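Local coordinates for protein cysteine desulfurase (Fervidobacterium islandicum, PDB 6A6E) that probably removes sulfur from L-cysteine to give L-alanine and an enzyme-bound persulfide, using pyridoxal-5'-phosphate, as the desulfurase of a Suf sulfur-mobilising system, at residues Lys325-Phe331 against Leu413-Lys418; His314-Ser319 against Val401-Lys407; Lys32-Asp38 against Asn365-Arg371; Ala156-Gly160 against Val383-Gly387. One frame throughout, in Å; residues are numbered along the deposited sequence.

Interactions 1, 2 and 3 cluster on one side of the chain's centre, their centres about 15 to 17 Å apart, around the smaller, C-terminal domain of the class-V aminotransferase fold. Interactions 1 and 2 share helix 308-327, and interaction 3 joins strand 32-36 to strand 368-373 in the mixed sheet of that domain. Leu413 and Phe366 make interactions 1 and 3 touch, while Asn405 reaches the backbone of Tyr36 between interactions 2 and 3. Interaction 4 stands apart, its centre 22 to 28 Å from the others, where a loop of the large domain meets helix 378-387. In every pair the segments alternate along the chain, so N-terminal, central and C-terminal pieces are laced together.

Interaction 1 of 4, residues Lys325-Phe331 against Leu413-Lys418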
loop_
_atom_site.group_PDB
_atom_site.type_symbol
_atom_site.label_atom_id
_atom_site.label_comp_id
_atom_site.label_asym_id
_atom_site.label_seq_id
_atom_site.Cartn_x
_atom_site.Cartn_y
_atom_site.Cartn_z
ATOM N N LYS A 325 8.802 -33.898 16.095
ATOM C CA LYS A 325 10.019 -34.306 15.476
ATOM C C LYS A 325 11.200 -33.459 15.926
ATOM O O LYS A 325 12.330 -33.987 16.018
ATOM C CB LYS A 325 9.899 -34.284 13.953
ATOM C CG LYS A 325 8.938 -35.313 13.391
ATOM C CD LYS A 325 9.260 -36.709 13.917
ATOM C CE LYS A 325 8.662 -37.757 13.024
ATOM N NZ LYS A 325 8.248 -38.953 13.809
ATOM N N MET A 326 10.965 -32.163 16.187
ATOM C CA MET A 326 12.048 -31.275 16.585
ATOM C C MET A 326 12.471 -31.600 17.988
ATOM O O MET A 326 13.658 -31.609 18.277
ATOM C CB MET A 326 11.722 -29.791 16.468
ATOM C CG MET A 326 11.563 -29.333 15.029
ATOM S SD MET A 326 13.053 -29.321 14.033
ATOM C CE MET A 326 13.940 -28.189 15.058
ATOM N N MET A 327 11.510 -31.853 18.863
ATOM C CA MET A 327 11.813 -32.187 20.245
ATOM C C MET A 327 12.583 -33.512 20.416
ATOM O O MET A 327 13.147 -33.729 21.439
ATOM C CB MET A 327 10.540 -32.234 21.093
ATOM C CG MET A 327 9.843 -30.896 21.275
ATOM S SD MET A 327 11.003 -29.662 21.864
ATOM C CE MET A 327 11.112 -30.112 23.603
ATOM N N GLU A 328 12.602 -34.382 19.419
ATOM C CA GLU A 328 13.292 -35.670 19.514
ATOM C C GLU A 328 14.786 -35.505 19.251
ATOM O O GLU A 328 15.540 -36.404 19.588
ATOM C CB GLU A 328 12.735 -36.667 18.479
ATOM C CG GLU A 328 11.411 -37.310 18.869
ATOM C CD GLU A 328 10.705 -38.072 17.753
ATOM O OE1 GLU A 328 11.295 -38.327 16.669
ATOM O OE2 GLU A 328 9.517 -38.415 17.963
ATOM N N LEU A 329 15.199 -34.403 18.608
ATOM C CA LEU A 329 16.593 -34.200 18.213
ATOM C C LEU A 329 17.367 -33.703 19.408
ATOM O O LEU A 329 17.007 -32.698 20.001
ATOM C CB LEU A 329 16.731 -33.177 17.093
ATOM C CG LEU A 329 15.910 -33.436 15.855
ATOM C CD1 LEU A 329 16.147 -32.346 14.809
ATOM C CD2 LEU A 329 16.198 -34.811 15.293
ATOM N N ASP A 330 18.452 -34.396 19.740
ATOM C CA ASP A 330 19.188 -34.125 20.969
ATOM C C ASP A 330 20.182 -32.980 20.762
ATOM O O ASP A 330 20.538 -32.334 21.713
ATOM C CB ASP A 330 19.810 -35.424 21.618
ATOM C CG ASP A 330 20.888 -36.147 20.749
ATOM O OD1 ASP A 330 21.424 -35.589 19.758
ATOM O OD2 ASP A 330 21.226 -37.317 21.095
ATOM N N PHE A 331 20.529 -32.688 19.500
ATOM C CA PHE A 331 21.452 -31.603 19.128
ATOM C C PHE A 331 20.777 -30.240 18.739
ATOM O O PHE A 331 21.446 -29.357 18.225
ATOM C CB PHE A 331 22.287 -32.046 17.956
ATOM C CG PHE A 331 21.484 -32.379 16.746
ATOM C CD1 PHE A 331 20.931 -33.635 16.592
ATOM C CD2 PHE A 331 21.256 -31.427 15.787
ATOM C CE1 PHE A 331 20.195 -33.939 15.470
ATOM C CE2 PHE A 331 20.519 -31.716 14.679
ATOM C CZ PHE A 331 19.998 -32.972 14.503
ATOM N N LEU A 413 13.075 -31.593 6.271
ATOM C CA LEU A 413 13.725 -30.649 7.164
ATOM C C LEU A 413 14.585 -31.436 8.163
ATOM O O LEU A 413 15.743 -31.093 8.407
ATOM C CB LEU A 413 12.699 -29.775 7.906
ATOM C CG LEU A 413 13.244 -28.994 9.104
ATOM C CD1 LEU A 413 14.253 -27.964 8.632
ATOM C CD2 LEU A 413 12.164 -28.324 9.913
ATOM N N ILE A 414 14.006 -32.474 8.753
ATOM C CA ILE A 414 14.676 -33.283 9.825
ATOM C C ILE A 414 15.935 -33.969 9.251
ATOM O O ILE A 414 17.018 -33.878 9.857
ATOM C CB ILE A 414 13.722 -34.313 10.467
ATOM C CG1 ILE A 414 12.548 -33.610 11.186
ATOM C CG2 ILE A 414 14.434 -35.212 11.485
ATOM C CD1 ILE A 414 12.882 -32.719 12.361
ATOM N N GLU A 415 15.803 -34.582 8.076
ATOM C CA GLU A 415 16.916 -35.216 7.373
ATOM C C GLU A 415 18.026 -34.174 7.147
ATOM O O GLU A 415 19.217 -34.439 7.342
ATOM C CB GLU A 415 16.446 -35.792 6.015
ATOM C CG GLU A 415 17.566 -36.258 5.096
ATOM C CD GLU A 415 17.094 -36.670 3.690
ATOM O OE1 GLU A 415 15.884 -36.938 3.493
ATOM O OE2 GLU A 415 17.940 -36.737 2.761
ATOM N N GLY A 416 17.631 -32.972 6.711
ATOM C CA GLY A 416 18.569 -31.876 6.541
ATOM C C GLY A 416 19.333 -31.504 7.778
ATOM O O GLY A 416 20.574 -31.296 7.720
ATOM N N LEU A 417 18.635 -31.402 8.904
ATOM C CA LEU A 417 19.275 -30.988 10.111
ATOM C C LEU A 417 20.298 -32.059 10.589
ATOM O O LEU A 417 21.342 -31.720 11.161
ATOM C CB LEU A 417 18.236 -30.761 11.231
ATOM C CG LEU A 417 17.345 -29.496 11.038
ATOM C CD1 LEU A 417 16.310 -29.332 12.148
ATOM C CD2 LEU A 417 18.168 -28.228 10.927
ATOM N N LYS A 418 19.923 -33.332 10.443
ATOM C CA LYS A 418 20.825 -34.436 10.840
ATOM C C LYS A 418 22.125 -34.367 10.084
ATOM O O LYS A 418 23.182 -34.514 10.694
ATOM C CB LYS A 418 20.139 -35.766 10.593
ATOM C CG LYS A 418 19.196 -36.043 11.725
ATOM C CD LYS A 418 18.296 -37.228 11.430
ATOM C CE LYS A 418 17.664 -37.701 12.719
ATOM N NZ LYS A 418 16.488 -38.517 12.403
#
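With chi1 near -68° and two further bends along its chain, the side chain of Met326 curls round to bring its sulfur against the helix carrying Ile414 and Leu417, while Ile414 holds CG1 anti to its own carbonyl carbon (chi1 -63°) and a second bend at chi2 (-63°) sets the place of CD1. Met326 SD touches Ile414 CD1 at 3.8 Å; the Met326 side chain crosses that of Leu417 at about a right angle, with CD1 of that leucine 3.8 Å from the same sulfur. Ile414 CD1 also rests on the aliphatic root of Lys325, 3.7 Å from its CB. In the loop that follows, Leu329 divides its two methyls: CD1 lies 4.0 Å from Leu417 CD1, and CD2 meets the extended chain of Lys418 at CE. In this C-terminal domain of the class-V aminotransferase fold, helix 308-327 and the loop that leads from it toward strand 332-334 pack on helix 407-423 by apolar contacts. Both Met326 and Leu417 also rest on Phe348 of strand 345-350, and Leu417 reaches Val358 and Leu362 of helix 355-366. The Phe331 ring comes obliquely against the backbone of Leu417 and Lys418, CE2 standing 3.6 Å from Leu417 O and CZ 4.0 Å from Lys418 CA.

Interaction 2 of 4, residues His314-Ser319 against Val401-Lys407; sequences HVEELS and VYLYNTK
Leu318 is the main bump of this contact, and the hollow it fills is formed by the loop from Val401 to Lys407. Its CD1 rests against two carbonyl oxygens, 3.5 Å from Tyr402 O and 3.6 Å from Asn405 O, and also meets Asn405 CB; its CD2 lies along the Thr406-Lys407 peptide, 3.7 Å from Thr406 C. Behind the leucine, Val401 CG2 fits the groove between Leu318 CB and Ser319 OG, each about 4.0 Å away. Val315 supplies a smaller bump, its CG2 set against Tyr402 CA and the ring atom CD1. The polar element is the His314 imidazole, carried away from its backbone N by a chi1 of 174° so that its NE2 edge enters the loop. NE2 donates to Asn405 O at 3.1 Å with a bent N-H...O angle of 138°, the oxygen lying close to the ring plane. At the other nitrogen, ND1 donates a hydrogen bond to Glu317 OE2 at 3.2 Å, and CG of Leu318 sits over one ring face, so the imidazole is fixed in rotation. Glu317 is itself held by Ser7 and Thr8. Within the loop, Tyr402 N donates to Asn405 OD1, bracing the type I beta turn Tyr402-Asn405. Turn and Thr406 N-cap together link strand 396-400 to helix 407-423, lying on helix 308-327 in the C-terminal domain of the class-V aminotransferase fold.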
loop_
_atom_site.group_PDB
_atom_site.type_symbol
_atom_site.label_atom_id
_atom_site.label_comp_id
_atom_site.label_asym_id
_atom_site.label_seq_id
_atom_site.Cartn_x
_atom_site.Cartn_y
_atom_site.Cartn_z
ATOM N N HIS A 314 -5.552 -28.848 9.538
ATOM C CA HIS A 314 -4.381 -29.311 8.825
ATOM C C HIS A 314 -3.120 -28.647 9.370
ATOM O O HIS A 314 -2.157 -29.334 9.738
ATOM C CB HIS A 314 -4.517 -29.088 7.343
ATOM C CG HIS A 314 -3.286 -29.412 6.559
ATOM N ND1 HIS A 314 -2.736 -30.674 6.519
ATOM C CD2 HIS A 314 -2.523 -28.650 5.737
ATOM C CE1 HIS A 314 -1.686 -30.676 5.720
ATOM N NE2 HIS A 314 -1.531 -29.463 5.228
ATOM N N VAL A 315 -3.144 -27.323 9.477
ATOM C CA VAL A 315 -2.016 -26.612 10.051
ATOM C C VAL A 315 -1.719 -27.057 11.491
ATOM O O VAL A 315 -0.575 -27.195 11.872
ATOM C CB VAL A 315 -2.209 -25.064 9.992
ATOM C CG1 VAL A 315 -1.016 -24.403 10.614
ATOM C CG2 VAL A 315 -2.249 -24.590 8.557
ATOM N N GLU A 316 -2.767 -27.301 12.269
ATOM C CA GLU A 316 -2.630 -27.831 13.607
ATOM C C GLU A 316 -1.901 -29.181 13.610
ATOM O O GLU A 316 -0.974 -29.373 14.369
ATOM C CB GLU A 316 -4.015 -27.945 14.244
ATOM C CG GLU A 316 -4.054 -28.384 15.683
ATOM C CD GLU A 316 -5.376 -27.990 16.328
ATOM O OE1 GLU A 316 -6.428 -28.527 15.899
ATOM O OE2 GLU A 316 -5.375 -27.131 17.241
ATOM N N GLU A 317 -2.263 -30.080 12.729
ATOM C CA GLU A 317 -1.622 -31.401 12.735
ATOM C C GLU A 317 -0.182 -31.291 12.214
ATOM O O GLU A 317 0.725 -31.960 12.711
ATOM C CB GLU A 317 -2.461 -32.460 11.975
ATOM C CG GLU A 317 -2.166 -32.591 10.489
ATOM C CD GLU A 317 -3.231 -33.388 9.704
ATOM O OE1 GLU A 317 -3.918 -34.223 10.383
ATOM O OE2 GLU A 317 -3.353 -33.159 8.429
ATOM N N LEU A 318 0.061 -30.415 11.239
ATOM C CA LEU A 318 1.424 -30.201 10.803
ATOM C C LEU A 318 2.268 -29.645 11.920
ATOM O O LEU A 318 3.391 -30.054 12.068
ATOM C CB LEU A 318 1.501 -29.223 9.640
ATOM C CG LEU A 318 1.024 -29.715 8.314
ATOM C CD1 LEU A 318 1.037 -28.532 7.353
ATOM C CD2 LEU A 318 1.943 -30.832 7.842
ATOM N N SER A 319 1.716 -28.698 12.669
ATOM C CA SER A 319 2.420 -28.064 13.773
ATOM C C SER A 319 2.813 -29.039 14.860
ATOM O O SER A 319 3.938 -28.946 15.398
ATOM C CB SER A 319 1.594 -26.960 14.449
ATOM O OG SER A 319 1.202 -25.968 13.534
ATOM N N VAL A 401 5.037 -23.624 8.993
ATOM C CA VAL A 401 4.204 -24.435 8.119
ATOM C C VAL A 401 2.905 -23.713 7.756
ATOM O O VAL A 401 2.424 -22.857 8.511
ATOM C CB VAL A 401 3.835 -25.822 8.739
ATOM C CG1 VAL A 401 5.055 -26.683 8.874
ATOM C CG2 VAL A 401 3.225 -25.687 10.140
ATOM N N TYR A 402 2.348 -24.107 6.602
ATOM C CA TYR A 402 1.054 -23.593 6.184
ATOM C C TYR A 402 0.369 -24.617 5.259
ATOM O O TYR A 402 0.785 -25.787 5.179
ATOM C CB TYR A 402 1.224 -22.201 5.500
ATOM C CG TYR A 402 -0.071 -21.367 5.443
ATOM C CD1 TYR A 402 -0.824 -21.145 6.575
ATOM C CD2 TYR A 402 -0.499 -20.779 4.280
ATOM C CE1 TYR A 402 -1.973 -20.388 6.564
ATOM C CE2 TYR A 402 -1.663 -20.008 4.252
ATOM C CZ TYR A 402 -2.403 -19.828 5.398
ATOM O OH TYR A 402 -3.547 -19.070 5.367
ATOM N N LEU A 403 -0.677 -24.177 4.565
ATOM C CA LEU A 403 -1.661 -25.028 3.937
ATOM C C LEU A 403 -1.108 -26.143 3.058
ATOM O O LEU A 403 -1.533 -27.314 3.179
ATOM C CB LEU A 403 -2.582 -24.155 3.056
ATOM C CG LEU A 403 -3.629 -24.884 2.236
ATOM C CD1 LEU A 403 -4.515 -25.645 3.202
ATOM C CD2 LEU A 403 -4.471 -23.960 1.398
ATOM N N TYR A 404 -0.206 -25.759 2.150
ATOM C CA TYR A 404 0.346 -26.582 1.115
ATOM C C TYR A 404 1.598 -27.383 1.639
ATOM O O TYR A 404 2.320 -27.986 0.847
ATOM C CB TYR A 404 0.729 -25.711 -0.136
ATOM C CG TYR A 404 1.353 -24.360 0.272
ATOM C CD1 TYR A 404 2.588 -24.303 0.953
ATOM C CD2 TYR A 404 0.657 -23.170 0.077
ATOM C CE1 TYR A 404 3.126 -23.098 1.398
ATOM C CE2 TYR A 404 1.161 -21.932 0.542
ATOM C CZ TYR A 404 2.388 -21.901 1.192
ATOM O OH TYR A 404 2.861 -20.733 1.661
ATOM N N ASN A 405 1.886 -27.351 2.917
ATOM C CA ASN A 405 2.972 -28.181 3.450
ATOM C C ASN A 405 2.473 -29.600 3.822
ATOM O O ASN A 405 1.282 -29.830 4.009
ATOM C CB ASN A 405 3.663 -27.543 4.665
ATOM C CG ASN A 405 4.521 -26.342 4.296
ATOM O OD1 ASN A 405 4.324 -25.251 4.870
ATOM N ND2 ASN A 405 5.468 -26.510 3.334
ATOM N N THR A 406 3.409 -30.537 3.896
ATOM C CA THR A 406 3.126 -31.957 4.189
ATOM C C THR A 406 4.020 -32.477 5.294
ATOM O O THR A 406 5.003 -31.835 5.700
ATOM C CB THR A 406 3.362 -32.849 2.947
ATOM O OG1 THR A 406 4.763 -32.883 2.637
ATOM C CG2 THR A 406 2.538 -32.351 1.752
ATOM N N LYS A 407 3.680 -33.643 5.812
ATOM C CA LYS A 407 4.569 -34.286 6.753
ATOM C C LYS A 407 5.849 -34.684 6.110
ATOM O O LYS A 407 6.893 -34.613 6.728
ATOM C CB LYS A 407 3.903 -35.491 7.374
ATOM C CG LYS A 407 2.933 -35.054 8.441
ATOM C CD LYS A 407 2.185 -36.246 8.992
ATOM C CE LYS A 407 1.483 -35.895 10.284
ATOM N NZ LYS A 407 0.157 -36.544 10.223
#

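Interaction 3 of 4, residues Lys32-Asp38 against Asn365-Arg371; sequences KRLVYLD and NFGVATR
Ala369, Asp38 and Lys32 bury the most surface here, and they mark the middle and the two ends of a short parallel pairing. In the middle, Ala369 N donates to Val35 O at 3.0 Å, and its own carbonyl receives Leu37 N. The same strand pair opens with Val35 N bonded to Gly367 O at 2.9 Å. The methyl of Ala369 lies 3.9 Å from Tyr36 CD1 on one face of the sheet, while on the other Val35 and Val368 stand side by side, CB to CG2. At one end, Asp38 forms a side-on salt bridge with Arg371, whose chain bends at chi3 (-74°) to lay its guanidinium nearly coplanar with the carboxylate, the planes 15° apart. NH2 and NE both grip OD2 on its syn side, NH2 at 3.0 Å; a weaker bond joins NE to OD1. His69 of the second subunit also bonds to OD2, adding to the hold on this carboxylate. At the far end, Lys32 stretches alongside Phe366, with CD 3.4 Å from Asn365 O and NZ making only a weak bond to that oxygen. A water links Arg33 O with Phe366 O nearby. Strand 32-36 lies between strands 28-29 and 368-373 in the C-terminal sheet: helix 407-423 packs on the valine face, and Leu71 of the second subunit meets Leu34 and Tyr36.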
loop_
_atom_site.group_PDB
_atom_site.type_symbol
_atom_site.label_atom_id
_atom_site.label_comp_id
_atom_site.label_asym_id
_atom_site.label_seq_id
_atom_site.Cartn_x
_atom_site.Cartn_y
_atom_site.Cartn_z
ATOM N N LYS A 32 16.556 -30.753 -6.088
ATOM C CA LYS A 32 15.559 -31.160 -5.078
ATOM C C LYS A 32 14.323 -30.219 -5.083
ATOM O O LYS A 32 14.450 -28.985 -5.256
ATOM C CB LYS A 32 16.180 -31.174 -3.705
ATOM C CG LYS A 32 17.383 -32.083 -3.634
ATOM C CD LYS A 32 17.806 -32.285 -2.227
ATOM C CE LYS A 32 18.951 -33.289 -2.149
ATOM N NZ LYS A 32 18.962 -33.795 -0.749
ATOM N N ARG A 33 13.144 -30.799 -4.900
ATOM C CA ARG A 33 11.941 -30.009 -4.908
ATOM C C ARG A 33 11.983 -28.997 -3.753
ATOM O O ARG A 33 12.595 -29.219 -2.680
ATOM C CB ARG A 33 10.676 -30.872 -4.823
ATOM C CG ARG A 33 10.446 -31.470 -3.448
ATOM C CD ARG A 33 9.241 -32.407 -3.372
ATOM N NE ARG A 33 9.095 -32.930 -2.010
ATOM C CZ ARG A 33 8.459 -32.325 -1.019
ATOM N NH1 ARG A 33 7.828 -31.158 -1.233
ATOM N NH2 ARG A 33 8.437 -32.881 0.196
ATOM N N LEU A 34 11.314 -27.883 -4.019
ATOM C CA LEU A 34 11.182 -26.793 -3.059
ATOM C C LEU A 34 10.392 -27.286 -1.889
ATOM O O LEU A 34 9.275 -27.764 -2.012
ATOM C CB LEU A 34 10.506 -25.556 -3.709
ATOM C CG LEU A 34 10.084 -24.469 -2.690
ATOM C CD1 LEU A 34 11.331 -23.872 -2.002
ATOM C CD2 LEU A 34 9.246 -23.401 -3.371
ATOM N N VAL A 35 10.988 -27.188 -0.721
ATOM C CA VAL A 35 10.296 -27.446 0.509
ATOM C C VAL A 35 10.160 -26.080 1.241
ATOM O O VAL A 35 11.072 -25.651 1.946
ATOM C CB VAL A 35 11.042 -28.500 1.367
ATOM C CG1 VAL A 35 10.398 -28.604 2.726
ATOM C CG2 VAL A 35 10.963 -29.877 0.677
ATOM N N TYR A 36 8.994 -25.449 1.135
ATOM C CA TYR A 36 8.848 -24.033 1.575
ATOM C C TYR A 36 8.376 -23.970 2.999
ATOM O O TYR A 36 7.202 -24.225 3.286
ATOM C CB TYR A 36 7.922 -23.245 0.652
ATOM C CG TYR A 36 7.898 -21.765 0.956
ATOM C CD1 TYR A 36 8.876 -20.923 0.473
ATOM C CD2 TYR A 36 6.943 -21.222 1.784
ATOM C CE1 TYR A 36 8.902 -19.573 0.791
ATOM C CE2 TYR A 36 6.904 -19.840 2.035
ATOM C CZ TYR A 36 7.890 -19.036 1.565
ATOM O OH TYR A 36 7.881 -17.689 1.816
ATOM N N LEU A 37 9.316 -23.664 3.890
ATOM C CA LEU A 37 9.040 -23.549 5.330
ATOM C C LEU A 37 9.365 -22.142 5.907
ATOM O O LEU A 37 9.785 -22.015 7.096
ATOM C CB LEU A 37 9.773 -24.641 6.136
ATOM C CG LEU A 37 9.413 -26.092 5.755
ATOM C CD1 LEU A 37 10.302 -27.041 6.509
ATOM C CD2 LEU A 37 7.969 -26.423 6.083
ATOM N N ASP A 38 9.119 -21.103 5.096
ATOM C CA ASP A 38 9.289 -19.702 5.543
ATOM C C ASP A 38 7.945 -18.951 5.455
ATOM O O ASP A 38 7.878 -17.757 5.160
ATOM C CB ASP A 38 10.301 -19.009 4.671
ATOM C CG ASP A 38 10.817 -17.710 5.297
ATOM O OD1 ASP A 38 10.726 -17.576 6.562
ATOM O OD2 ASP A 38 11.343 -16.888 4.503
ATOM N N ASN A 365 21.449 -27.533 -0.260
ATOM C CA ASN A 365 21.617 -28.994 -0.315
ATOM C C ASN A 365 20.345 -29.769 -0.096
ATOM O O ASN A 365 20.341 -30.949 -0.393
ATOM C CB ASN A 365 22.689 -29.447 0.675
ATOM C CG ASN A 365 24.025 -28.745 0.403
ATOM O OD1 ASN A 365 24.366 -27.738 1.019
ATOM N ND2 ASN A 365 24.726 -29.214 -0.601
ATOM N N PHE A 366 19.264 -29.138 0.402
ATOM C CA PHE A 366 17.984 -29.859 0.592
ATOM C C PHE A 366 16.741 -29.160 0.037
ATOM O O PHE A 366 15.664 -29.683 0.146
ATOM C CB PHE A 366 17.758 -30.164 2.051
ATOM C CG PHE A 366 18.758 -31.088 2.618
ATOM C CD1 PHE A 366 19.979 -30.599 3.105
ATOM C CD2 PHE A 366 18.483 -32.444 2.686
ATOM C CE1 PHE A 366 20.926 -31.480 3.621
ATOM C CE2 PHE A 366 19.420 -33.325 3.186
ATOM C CZ PHE A 366 20.640 -32.858 3.659
ATOM N N GLY A 367 16.919 -28.002 -0.595
ATOM C CA GLY A 367 15.802 -27.232 -1.191
ATOM C C GLY A 367 14.778 -26.664 -0.183
ATOM O O GLY A 367 13.677 -26.246 -0.563
ATOM N N VAL A 368 15.169 -26.657 1.077
ATOM C CA VAL A 368 14.343 -26.297 2.203
ATOM C C VAL A 368 14.591 -24.792 2.482
ATOM O O VAL A 368 15.732 -24.398 2.790
ATOM C CB VAL A 368 14.739 -27.129 3.433
ATOM C CG1 VAL A 368 14.025 -26.671 4.701
ATOM C CG2 VAL A 368 14.410 -28.602 3.195
ATOM N N ALA A 369 13.496 -24.013 2.425
ATOM C CA ALA A 369 13.475 -22.577 2.740
ATOM C C ALA A 369 13.130 -22.353 4.179
ATOM O O ALA A 369 12.064 -22.713 4.588
ATOM C CB ALA A 369 12.462 -21.861 1.824
ATOM N N THR A 370 14.060 -21.793 4.947
ATOM C CA THR A 370 13.865 -21.395 6.328
ATOM C C THR A 370 14.479 -20.032 6.507
ATOM O O THR A 370 15.073 -19.477 5.572
ATOM C CB THR A 370 14.599 -22.325 7.333
ATOM O OG1 THR A 370 16.009 -22.258 7.113
ATOM C CG2 THR A 370 14.115 -23.765 7.166
ATOM N N ARG A 371 14.327 -19.454 7.694
ATOM C CA ARG A 371 14.867 -18.148 7.950
ATOM C C ARG A 371 15.697 -18.134 9.217
ATOM O O ARG A 371 15.312 -18.691 10.232
ATOM C CB ARG A 371 13.704 -17.156 8.083
ATOM C CG ARG A 371 14.063 -15.677 8.197
ATOM C CD ARG A 371 12.808 -14.806 7.951
ATOM N NE ARG A 371 12.469 -14.802 6.548
ATOM C CZ ARG A 371 12.802 -13.896 5.667
ATOM N NH1 ARG A 371 13.370 -12.755 6.031
ATOM N NH2 ARG A 371 12.478 -14.120 4.432
HETATM O O HOH W 1 13.624 -31.152 -1.285
#

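Interaction 4 of 4, residues Ala156-Gly160 against Val383-Gly387; sequences ADEKG and VLAKG
Ala156 opens the contact by setting its CB 4.2 Å from Val383 CG1, whose place anti to the backbone N (chi1 176°) turns it to the loop. Val383 CG1 also lies 3.2 Å from Asp157 O. The Asp157 carboxylate turns back to its own loop, where OD1 accepts from Lys159 N in an Asx turn and also from Val161 N. Glu158 then lies alongside Gly387: its CB and CG are both 3.8 Å from Gly387 CA, and its carbonyl oxygen is bridged by a water to Leu384 O. A second water connects Lys159 NZ with Gly387 O, weakly on the glycine side; NZ also bonds to Val334 O. At Gly160, the type I turn from Asp157 closes over Leu384 CD2, 3.7 Å from the glycine N. The loop leaves edge strand 150-154 of the seven-stranded sheet for helix 164-173, and here meets helix 378-387, with Phe271 of the second subunit packing on Val383.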
loop_
_atom_site.group_PDB
_atom_site.type_symbol
_atom_site.label_atom_id
_atom_site.label_comp_id
_atom_site.label_asym_id
_atom_site.label_seq_id
_atom_site.Cartn_x
_atom_site.Cartn_y
_atom_site.Cartn_z
ATOM N N ALA A 156 8.070 -12.061 29.538
ATOM C CA ALA A 156 8.101 -13.410 29.093
ATOM C C ALA A 156 9.092 -14.182 29.943
ATOM O O ALA A 156 9.976 -13.555 30.540
ATOM C CB ALA A 156 8.567 -13.470 27.657
ATOM N N ASP A 157 8.971 -15.511 29.960
ATOM C CA ASP A 157 9.897 -16.312 30.715
ATOM C C ASP A 157 11.114 -16.597 29.811
ATOM O O ASP A 157 11.227 -16.063 28.668
ATOM C CB ASP A 157 9.227 -17.579 31.339
ATOM C CG ASP A 157 8.940 -18.686 30.332
ATOM O OD1 ASP A 157 9.362 -18.592 29.147
ATOM O OD2 ASP A 157 8.297 -19.706 30.725
ATOM N N GLU A 158 11.986 -17.475 30.290
ATOM C CA GLU A 158 13.310 -17.576 29.727
ATOM C C GLU A 158 13.277 -18.445 28.482
ATOM O O GLU A 158 14.258 -18.510 27.778
ATOM C CB GLU A 158 14.332 -18.040 30.781
ATOM C CG GLU A 158 14.242 -19.491 31.197
ATOM C CD GLU A 158 15.340 -19.891 32.214
ATOM O OE1 GLU A 158 16.014 -19.010 32.838
ATOM O OE2 GLU A 158 15.533 -21.112 32.369
ATOM N N LYS A 159 12.123 -19.069 28.206
ATOM C CA LYS A 159 11.853 -19.743 26.938
ATOM C C LYS A 159 10.990 -18.836 25.970
ATOM O O LYS A 159 10.573 -19.263 24.909
ATOM C CB LYS A 159 11.211 -21.104 27.200
ATOM C CG LYS A 159 12.186 -22.224 27.565
ATOM C CD LYS A 159 12.973 -22.713 26.354
ATOM C CE LYS A 159 13.839 -23.933 26.648
ATOM N NZ LYS A 159 14.670 -24.275 25.435
ATOM N N GLY A 160 10.703 -17.619 26.397
ATOM C CA GLY A 160 9.898 -16.687 25.625
ATOM C C GLY A 160 8.387 -16.813 25.793
ATOM O O GLY A 160 7.655 -16.247 25.036
ATOM N N VAL A 383 15.875 -11.864 25.881
ATOM C CA VAL A 383 15.150 -12.767 26.754
ATOM C C VAL A 383 15.519 -14.220 26.503
ATOM O O VAL A 383 15.728 -14.968 27.440
ATOM C CB VAL A 383 13.605 -12.554 26.615
ATOM C CG1 VAL A 383 12.799 -13.552 27.445
ATOM C CG2 VAL A 383 13.247 -11.107 26.966
ATOM N N LEU A 384 15.581 -14.671 25.258
ATOM C CA LEU A 384 15.899 -16.092 25.003
ATOM C C LEU A 384 17.357 -16.486 25.398
ATOM O O LEU A 384 17.638 -17.644 25.746
ATOM C CB LEU A 384 15.663 -16.463 23.541
ATOM C CG LEU A 384 14.261 -16.223 22.979
ATOM C CD1 LEU A 384 14.232 -16.583 21.503
ATOM C CD2 LEU A 384 13.254 -17.063 23.716
ATOM N N ALA A 385 18.249 -15.518 25.313
ATOM C CA ALA A 385 19.634 -15.717 25.632
ATOM C C ALA A 385 19.769 -16.167 27.089
ATOM O O ALA A 385 20.475 -17.113 27.361
ATOM C CB ALA A 385 20.401 -14.437 25.384
ATOM N N LYS A 386 19.023 -15.548 28.005
ATOM C CA LYS A 386 19.075 -15.942 29.416
ATOM C C LYS A 386 18.714 -17.384 29.658
ATOM O O LYS A 386 19.320 -18.014 30.499
ATOM C CB LYS A 386 18.220 -15.045 30.289
ATOM C CG LYS A 386 18.657 -13.594 30.342
ATOM C CD LYS A 386 17.769 -12.861 31.348
ATOM C CE LYS A 386 17.425 -11.453 30.904
ATOM N NZ LYS A 386 18.633 -10.593 30.839
ATOM N N GLY A 387 17.765 -17.946 28.931
ATOM C CA GLY A 387 17.461 -19.366 29.098
ATOM C C GLY A 387 18.205 -20.346 28.226
ATOM O O GLY A 387 17.982 -21.545 28.325
HETATM O O HOH W 2 15.757 -19.600 25.877
HETATM O O HOH W 3 16.603 -22.280 25.689
#